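Side-chain contact in cytosol aminopeptidase (Coxiella burnetii, PDB 3IJ3), which probably acts as a manganese-dependent metalloaminopeptidase of the M17 family, removing residues from the amino-terminal ends of peptides: residues Ala277-Gly282 with Ile450-Leu455. Sequence-based numbering, arbitrary orientation.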
ATOM      1  N   ALA A 277      -4.818  27.039 -17.606  1.00 13.99           N
ATOM      2  CA  ALA A 277      -4.196  28.224 -18.185  1.00 14.75           C
ATOM      3  C   ALA A 277      -4.354  28.169 -19.700  1.00 15.00           C
ATOM      4  O   ALA A 277      -4.674  29.185 -20.352  1.00 14.77           O
ATOM      5  CB  ALA A 277      -2.700  28.294 -17.813  1.00 14.40           C
ATOM      6  N   ALA A 278      -4.110  26.994 -20.282  1.00 14.69           N
ATOM      7  CA  ALA A 278      -4.248  26.860 -21.756  1.00 13.99           C
ATOM      8  C   ALA A 278      -5.677  27.174 -22.195  1.00 13.89           C
ATOM      9  O   ALA A 278      -5.898  27.857 -23.219  1.00 14.47           O
ATOM     10  CB  ALA A 278      -3.809  25.484 -22.222  1.00 13.90           C
ATOM     11  N   HIS A 279      -6.649  26.667 -21.440  1.00 14.69           N
ATOM     12  CA  HIS A 279      -8.071  26.930 -21.729  1.00 14.77           C
ATOM     13  C   HIS A 279      -8.411  28.401 -21.613  1.00 14.89           C
ATOM     14  O   HIS A 279      -9.117  28.957 -22.474  1.00 14.09           O
ATOM     15  CB  HIS A 279      -8.979  26.109 -20.807  1.00 15.22           C
ATOM     16  CG  HIS A 279      -9.169  24.707 -21.267  1.00 14.83           C
ATOM     17  ND1 HIS A 279      -8.147  23.769 -21.270  1.00 15.01           N
ATOM     18  CD2 HIS A 279     -10.252  24.089 -21.777  1.00 19.01           C
ATOM     19  CE1 HIS A 279      -8.612  22.632 -21.755  1.00 15.31           C
ATOM     20  NE2 HIS A 279      -9.882  22.802 -22.074  1.00 16.86           N
ATOM     21  N   ALA A 280      -7.958  29.033 -20.526  1.00 14.57           N
ATOM     22  CA  ALA A 280      -8.234  30.453 -20.325  1.00 15.33           C
ATOM     23  C   ALA A 280      -7.590  31.275 -21.459  1.00 14.96           C
ATOM     24  O   ALA A 280      -8.216  32.188 -22.005  1.00 15.55           O
ATOM     25  CB  ALA A 280      -7.745  30.908 -18.940  1.00 13.85           C
ATOM     26  N   LEU A 281      -6.351  30.927 -21.841  1.00 15.48           N
ATOM     27  CA  LEU A 281      -5.694  31.612 -22.956  1.00 14.93           C
ATOM     28  C   LEU A 281      -6.453  31.377 -24.271  1.00 13.59           C
ATOM     29  O   LEU A 281      -6.655  32.303 -25.061  1.00 14.39           O
ATOM     30  CB  LEU A 281      -4.236  31.136 -23.096  1.00 15.33           C
ATOM     31  CG  LEU A 281      -3.468  31.708 -24.283  1.00 14.90           C
ATOM     32  CD1 LEU A 281      -3.454  33.267 -24.266  1.00 15.46           C
ATOM     33  CD2 LEU A 281      -2.038  31.134 -24.336  1.00 16.37           C
ATOM     34  N   GLY A 282      -6.912  30.143 -24.500  1.00 14.15           N
ATOM     35  CA  GLY A 282      -7.646  29.831 -25.742  1.00 13.82           C
ATOM     36  C   GLY A 282      -8.967  30.581 -25.834  1.00 13.88           C
ATOM     37  O   GLY A 282      -9.292  31.155 -26.890  1.00 15.31           O
ATOM     38  N   ILE A 450     -11.673  20.707 -15.056  1.00 13.58           N
ATOM     39  CA  ILE A 450     -11.557  19.931 -16.299  1.00 14.64           C
ATOM     40  C   ILE A 450     -10.401  18.924 -16.260  1.00 15.58           C
ATOM     41  O   ILE A 450      -9.433  19.120 -15.516  1.00 16.61           O
ATOM     42  CB  ILE A 450     -11.322  20.901 -17.493  1.00 15.57           C
ATOM     43  CG1 ILE A 450     -10.024  21.691 -17.289  1.00 17.26           C
ATOM     44  CG2 ILE A 450     -12.497  21.863 -17.683  1.00 17.35           C
ATOM     45  CD1 ILE A 450      -9.632  22.581 -18.483  1.00 21.89           C
ATOM     46  N   PHE A 451     -10.505  17.866 -17.051  1.00 14.00           N
ATOM     47  CA  PHE A 451      -9.425  16.868 -17.092  1.00 13.58           C
ATOM     48  C   PHE A 451      -8.363  17.257 -18.166  1.00 13.30           C
ATOM     49  O   PHE A 451      -7.176  16.984 -17.999  1.00 14.70           O
ATOM     50  CB  PHE A 451     -10.035  15.491 -17.296  1.00 14.84           C
ATOM     51  CG  PHE A 451      -9.047  14.370 -17.227  1.00 15.57           C
ATOM     52  CD1 PHE A 451      -8.425  14.060 -16.046  1.00 17.53           C
ATOM     53  CD2 PHE A 451      -8.789  13.590 -18.329  1.00 16.74           C
ATOM     54  CE1 PHE A 451      -7.510  13.025 -15.974  1.00 19.80           C
ATOM     55  CE2 PHE A 451      -7.888  12.541 -18.240  1.00 15.34           C
ATOM     56  CZ  PHE A 451      -7.259  12.273 -17.069  1.00 17.16           C
ATOM     57  N   ALA A 452      -8.816  17.882 -19.259  1.00 14.08           N
ATOM     58  CA  ALA A 452      -7.945  18.426 -20.310  1.00 14.32           C
ATOM     59  C   ALA A 452      -7.064  17.412 -21.006  1.00 11.62           C
ATOM     60  O   ALA A 452      -5.989  17.756 -21.460  1.00 11.91           O
ATOM     61  CB  ALA A 452      -7.076  19.579 -19.731  1.00 14.18           C
ATOM     62  N   TRP A 453      -7.546  16.174 -21.144  1.00 11.92           N
ATOM     63  CA  TRP A 453      -6.756  15.109 -21.731  1.00 11.48           C
ATOM     64  C   TRP A 453      -7.626  13.982 -22.264  1.00 12.61           C
ATOM     65  O   TRP A 453      -8.682  13.696 -21.686  1.00 13.14           O
ATOM     66  CB  TRP A 453      -5.834  14.558 -20.623  1.00 12.16           C
ATOM     67  CG  TRP A 453      -4.785  13.568 -21.030  1.00 12.30           C
ATOM     68  CD1 TRP A 453      -4.911  12.213 -21.089  1.00 10.68           C
ATOM     69  CD2 TRP A 453      -3.436  13.857 -21.405  1.00 12.42           C
ATOM     70  NE1 TRP A 453      -3.723  11.637 -21.483  1.00 11.42           N
ATOM     71  CE2 TRP A 453      -2.805  12.628 -21.686  1.00 10.63           C
ATOM     72  CE3 TRP A 453      -2.698  15.035 -21.531  1.00 13.58           C
ATOM     73  CZ2 TRP A 453      -1.483  12.547 -22.068  1.00 11.58           C
ATOM     74  CZ3 TRP A 453      -1.384  14.944 -21.915  1.00 13.50           C
ATOM     75  CH2 TRP A 453      -0.798  13.723 -22.207  1.00 12.46           C
ATOM     76  N   ASN A 454      -7.214  13.408 -23.388  1.00 10.95           N
ATOM     77  CA  ASN A 454      -7.828  12.239 -23.967  1.00 11.50           C
ATOM     78  C   ASN A 454      -6.963  11.027 -23.585  1.00 11.13           C
ATOM     79  O   ASN A 454      -5.825  10.884 -24.059  1.00 11.56           O
ATOM     80  CB  ASN A 454      -7.886  12.317 -25.493  1.00 10.81           C
ATOM     81  CG  ASN A 454      -8.767  13.452 -25.987  1.00 14.18           C
ATOM     82  OD1 ASN A 454      -9.865  13.674 -25.451  1.00 15.30           O
ATOM     83  ND2 ASN A 454      -8.320  14.147 -27.052  1.00 14.58           N
ATOM     84  N   LEU A 455      -7.510  10.136 -22.770  1.00 12.50           N
ATOM     85  CA  LEU A 455      -6.791   8.918 -22.381  1.00 14.01           C
ATOM     86  C   LEU A 455      -6.751   7.888 -23.515  1.00 17.36           C
ATOM     87  O   LEU A 455      -5.828   7.100 -23.611  1.00 19.41           O
ATOM     88  CB  LEU A 455      -7.469   8.298 -21.165  1.00 14.16           C
ATOM     89  CG  LEU A 455      -7.308   9.098 -19.879  1.00 14.60           C
ATOM     90  CD1 LEU A 455      -8.324   8.686 -18.839  1.00 19.84           C
ATOM     91  CD2 LEU A 455      -5.865   8.965 -19.350  1.00 13.68           C
TER
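With CG anti to its carbonyl carbon (chi1 -82°), His279 reaches out from the helix so that one face of its imidazole meets Ile450, whose CG1 sits between backbone N and carbonyl carbon (chi1 61°) and whose second torsion is extended, carrying CD1 out to meet the ring. The two side chains run counter to each other, and the result is a clear example of a CH-pi contact: CD1 of Ile450 lies 3.3 Å from the centroid of the His279 ring and only 8° off the ring normal. Because the methyl is centred, no single ring atom monopolises it; Ile450 CD1 is 3.4 Å from His279 ND1 and still only 3.7 Å from His279 CD2. The methyl group of Ala452 adds a looser, oblique touch, its CB 4.0 Å from His279 CE1.

No hydrogen bond joins residues 277-282 to 450-455, yet the imidazole is polar and buried. Both nitrogens have backbone partners outside the two segments: ND1 bonds to the carbonyl oxygen of Gly275, one helical turn back, and NE2 to the backbone N of Met468. These two bonds, at different corners of the ring, would fix its rotation and so present a steady face to the isoleucine. As the backbone N of Met468 can only donate, NE2 must accept there, which is consistent with a neutral ring protonated on ND1. Ile173 of helix 157-178 also packs on the histidine, while Ile450 and Ala452 touch Thr359 of the adjacent parallel strand 353-359. The principle illustrated is helix-on-sheet packing in an alpha/beta core: in the catalytic domain of this M17 aminopeptidase, a histidine of helix 275-289 packs where strand 445-454 of the mixed central sheet is interrupted, Ile450 before the break and Ala452 within it.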